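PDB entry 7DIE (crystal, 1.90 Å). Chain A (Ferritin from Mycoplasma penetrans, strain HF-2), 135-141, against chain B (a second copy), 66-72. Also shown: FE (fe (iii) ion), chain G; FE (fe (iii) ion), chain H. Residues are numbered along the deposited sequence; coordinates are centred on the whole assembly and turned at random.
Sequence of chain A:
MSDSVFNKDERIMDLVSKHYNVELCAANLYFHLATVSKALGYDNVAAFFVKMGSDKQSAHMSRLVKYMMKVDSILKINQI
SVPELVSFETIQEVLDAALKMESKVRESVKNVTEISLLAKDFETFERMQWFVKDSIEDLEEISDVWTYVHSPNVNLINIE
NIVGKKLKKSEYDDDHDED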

# COMPACT_ATOMS: atom_id res chain seq x y z
N SER A 135 -34.83 28.09 6.87
CA SER A 135 -35.05 29.53 6.97
C SER A 135 -34.54 30.08 8.29
O SER A 135 -34.08 31.23 8.34
N ILE A 136 -34.62 29.30 9.37
CA ILE A 136 -34.03 29.72 10.64
C ILE A 136 -32.53 29.94 10.47
O ILE A 136 -31.97 30.95 10.92
N GLU A 137 -31.85 28.98 9.84
CA GLU A 137 -30.40 29.09 9.64
C GLU A 137 -30.04 30.33 8.83
O GLU A 137 -29.12 31.08 9.18
N ASP A 138 -30.75 30.55 7.72
CA ASP A 138 -30.41 31.69 6.86
C ASP A 138 -30.68 33.01 7.57
O ASP A 138 -29.89 33.95 7.44
N LEU A 139 -31.79 33.11 8.29
CA LEU A 139 -32.05 34.36 9.01
C LEU A 139 -31.01 34.56 10.11
O LEU A 139 -30.54 35.68 10.33
N GLU A 140 -30.59 33.48 10.78
CA GLU A 140 -29.56 33.62 11.80
C GLU A 140 -28.26 34.14 11.20
O GLU A 140 -27.59 34.99 11.81
N GLU A 141 -27.87 33.63 10.04
CA GLU A 141 -26.63 34.06 9.40
C GLU A 141 -26.66 35.54 9.07
O GLU A 141 -25.70 36.27 9.34
N LYS B 66 -29.85 24.01 21.59
CA LYS B 66 -29.40 24.49 20.31
C LYS B 66 -30.54 25.19 19.57
O LYS B 66 -30.34 26.19 19.01
N TYR B 67 -31.72 24.61 19.62
CA TYR B 67 -32.89 25.22 18.98
C TYR B 67 -33.23 26.56 19.62
O TYR B 67 -33.52 27.54 18.92
N MET B 68 -33.22 26.63 20.95
CA MET B 68 -33.55 27.89 21.59
C MET B 68 -32.56 28.98 21.20
O MET B 68 -32.96 30.13 20.96
N MET B 69 -31.28 28.64 21.09
CA MET B 69 -30.30 29.62 20.64
C MET B 69 -30.55 30.04 19.20
O MET B 69 -30.35 31.21 18.84
N LYS B 70 -30.97 29.11 18.34
CA LYS B 70 -31.25 29.47 16.94
C LYS B 70 -32.31 30.56 16.84
O LYS B 70 -32.26 31.39 15.92
N VAL B 71 -33.27 30.58 17.76
CA VAL B 71 -34.34 31.56 17.73
C VAL B 71 -34.22 32.57 18.87
O VAL B 71 -35.22 33.18 19.27
N ASP B 72 -33.01 32.74 19.42
CA ASP B 72 -32.70 33.77 20.43
C ASP B 72 -33.62 33.69 21.65
O ASP B 72 -33.97 34.71 22.24

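A small mixed contact joins two copies of the ferritin chain: one lysine at the end of a chain B helix is held by two glutamates of a chain A helix, and beside this charged cluster a single isoleucine packs against apolar side chains. The helix axes come no nearer than 11.2 Å and diverge by 53°, so side chains must span the gap; together the stretches bury 298 Å². The nearest CA atoms across the contact are those of E140(A) and K70(B), 6.8 Å apart.

K70(B) is the centre of the contact and has the largest covered area of any residue here. Its CA-to-CB bond points sideways, but chi1 and chi2, both m, turn the chain, and chi3 and chi4, both t, extend it so that the ammonium group reaches the acidic side chains. There NZ donates to OE1 of E137(A) at 2.8 Å and to OE1 of E140(A) at 2.7 Å, each hydrogen bond forming part of a salt bridge. The glutamates reach this nitrogen differently. E140(A) points toward chain B and is extended, with chi1 and chi2 both t. E137(A) starts away from chain B, and its m, m rotamer brings the carboxylate back to the lysine. Being one helical turn apart, the two acids can share one cation, whose positive charge offsets the repulsion between them. The other carboxylate oxygen of E140(A), OE2, lies 4.0 Å from the backbone O of M69(B), a proximity without a hydrogen bond.

I136(A), also pointing toward chain B, supplies the apolar part with chi1 m and chi2 t. Its CG2 sits 3.7 Å from CB of K70(B), so the base of the lysine packs on the isoleucine while its tip is engaged by the acids. The same CG2 is 4.2 Å from CG1 of V71(B), a chi1 m residue and the first to leave helical phi/psi after the helix. CD1 of I136(A) approaches CE1 of Y67(B) at 4.0 Å, near the ring plane and therefore at its edge. The tyrosine starts away from chain A, yet its t rotamer brings the ring nearer; its OH is hydrogen-bonded elsewhere in the structure.

D138(A) takes no part in this packing. Its m rotamer serves iron instead: OD1 and OD2 bind FE of chain G at 2.5 and 2.4 Å, and OD1 also binds FE of chain H at 2.6 Å. The O atom of water 1 ligates FE of chain G at 2.4 Å.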

# COMPACT_ATOMS: atom_id res chain seq x y z
CB SER A 135 -36.53 29.91 6.80
OG SER A 135 -36.80 30.25 5.45
CB ILE A 136 -34.32 28.69 11.74
CG1 ILE A 136 -35.82 28.53 12.02
CG2 ILE A 136 -33.57 29.08 13.01
CD1 ILE A 136 -36.10 27.34 12.94
CB GLU A 137 -29.85 27.85 8.94
CG GLU A 137 -30.28 26.55 9.55
CD GLU A 137 -29.51 26.24 10.80
OE1 GLU A 137 -28.41 26.80 10.97
OE2 GLU A 137 -30.02 25.43 11.61
CB ASP A 138 -31.19 31.63 5.54
CG ASP A 138 -30.70 30.54 4.62
OD1 ASP A 138 -29.73 29.84 4.98
OD2 ASP A 138 -31.31 30.35 3.54
CB LEU A 139 -33.47 34.36 9.57
CG LEU A 139 -33.90 35.67 10.27
CD1 LEU A 139 -33.74 36.87 9.33
CD2 LEU A 139 -35.34 35.58 10.77
CB GLU A 140 -29.30 32.29 12.50
CG GLU A 140 -28.29 32.42 13.63
CD GLU A 140 -27.98 31.11 14.31
OE1 GLU A 140 -27.61 30.14 13.61
OE2 GLU A 140 -28.13 31.03 15.54
CB GLU A 141 -26.40 33.25 8.11
CG GLU A 141 -25.87 31.85 8.35
CD GLU A 141 -24.39 31.74 8.00
OE1 GLU A 141 -23.54 31.96 8.89
OE2 GLU A 141 -24.08 31.47 6.82
CB LYS B 66 -28.83 23.40 19.43
CG LYS B 66 -27.40 23.05 19.75
CD LYS B 66 -26.93 21.79 19.07
CE LYS B 66 -25.69 21.20 19.73
NZ LYS B 66 -24.64 22.19 20.08
CB TYR B 67 -34.10 24.30 19.08
CG TYR B 67 -35.37 24.96 18.55
CD1 TYR B 67 -35.44 25.39 17.22
CD2 TYR B 67 -36.48 25.18 19.37
CE1 TYR B 67 -36.60 26.01 16.72
CE2 TYR B 67 -37.63 25.80 18.88
CZ TYR B 67 -37.68 26.22 17.56
OH TYR B 67 -38.82 26.84 17.06
CB MET B 68 -33.61 27.71 23.11
CG MET B 68 -34.71 26.72 23.52
SD MET B 68 -35.11 26.79 25.28
CE MET B 68 -36.20 28.23 25.26
CB MET B 69 -28.87 29.08 20.79
CG MET B 69 -28.41 28.99 22.24
SD MET B 69 -26.77 28.20 22.38
CE MET B 69 -25.85 29.02 21.11
CB LYS B 70 -31.74 28.25 16.15
CG LYS B 70 -30.66 27.23 15.78
CD LYS B 70 -29.68 27.81 14.76
CE LYS B 70 -28.58 26.81 14.43
NZ LYS B 70 -27.52 27.43 13.60
CB VAL B 71 -35.71 30.88 17.71
CG1 VAL B 71 -35.88 30.08 16.39
CG2 VAL B 71 -35.91 29.98 18.93
CB ASP B 72 -32.77 35.19 19.83
CG ASP B 72 -31.74 35.44 18.74
OD1 ASP B 72 -30.66 34.82 18.72
OD2 ASP B 72 -32.02 36.33 17.90
FE FE G . -30.18 28.24 3.11
FE FE H . -27.74 28.30 4.55
O HOH W 1 -29.25 26.11 2.60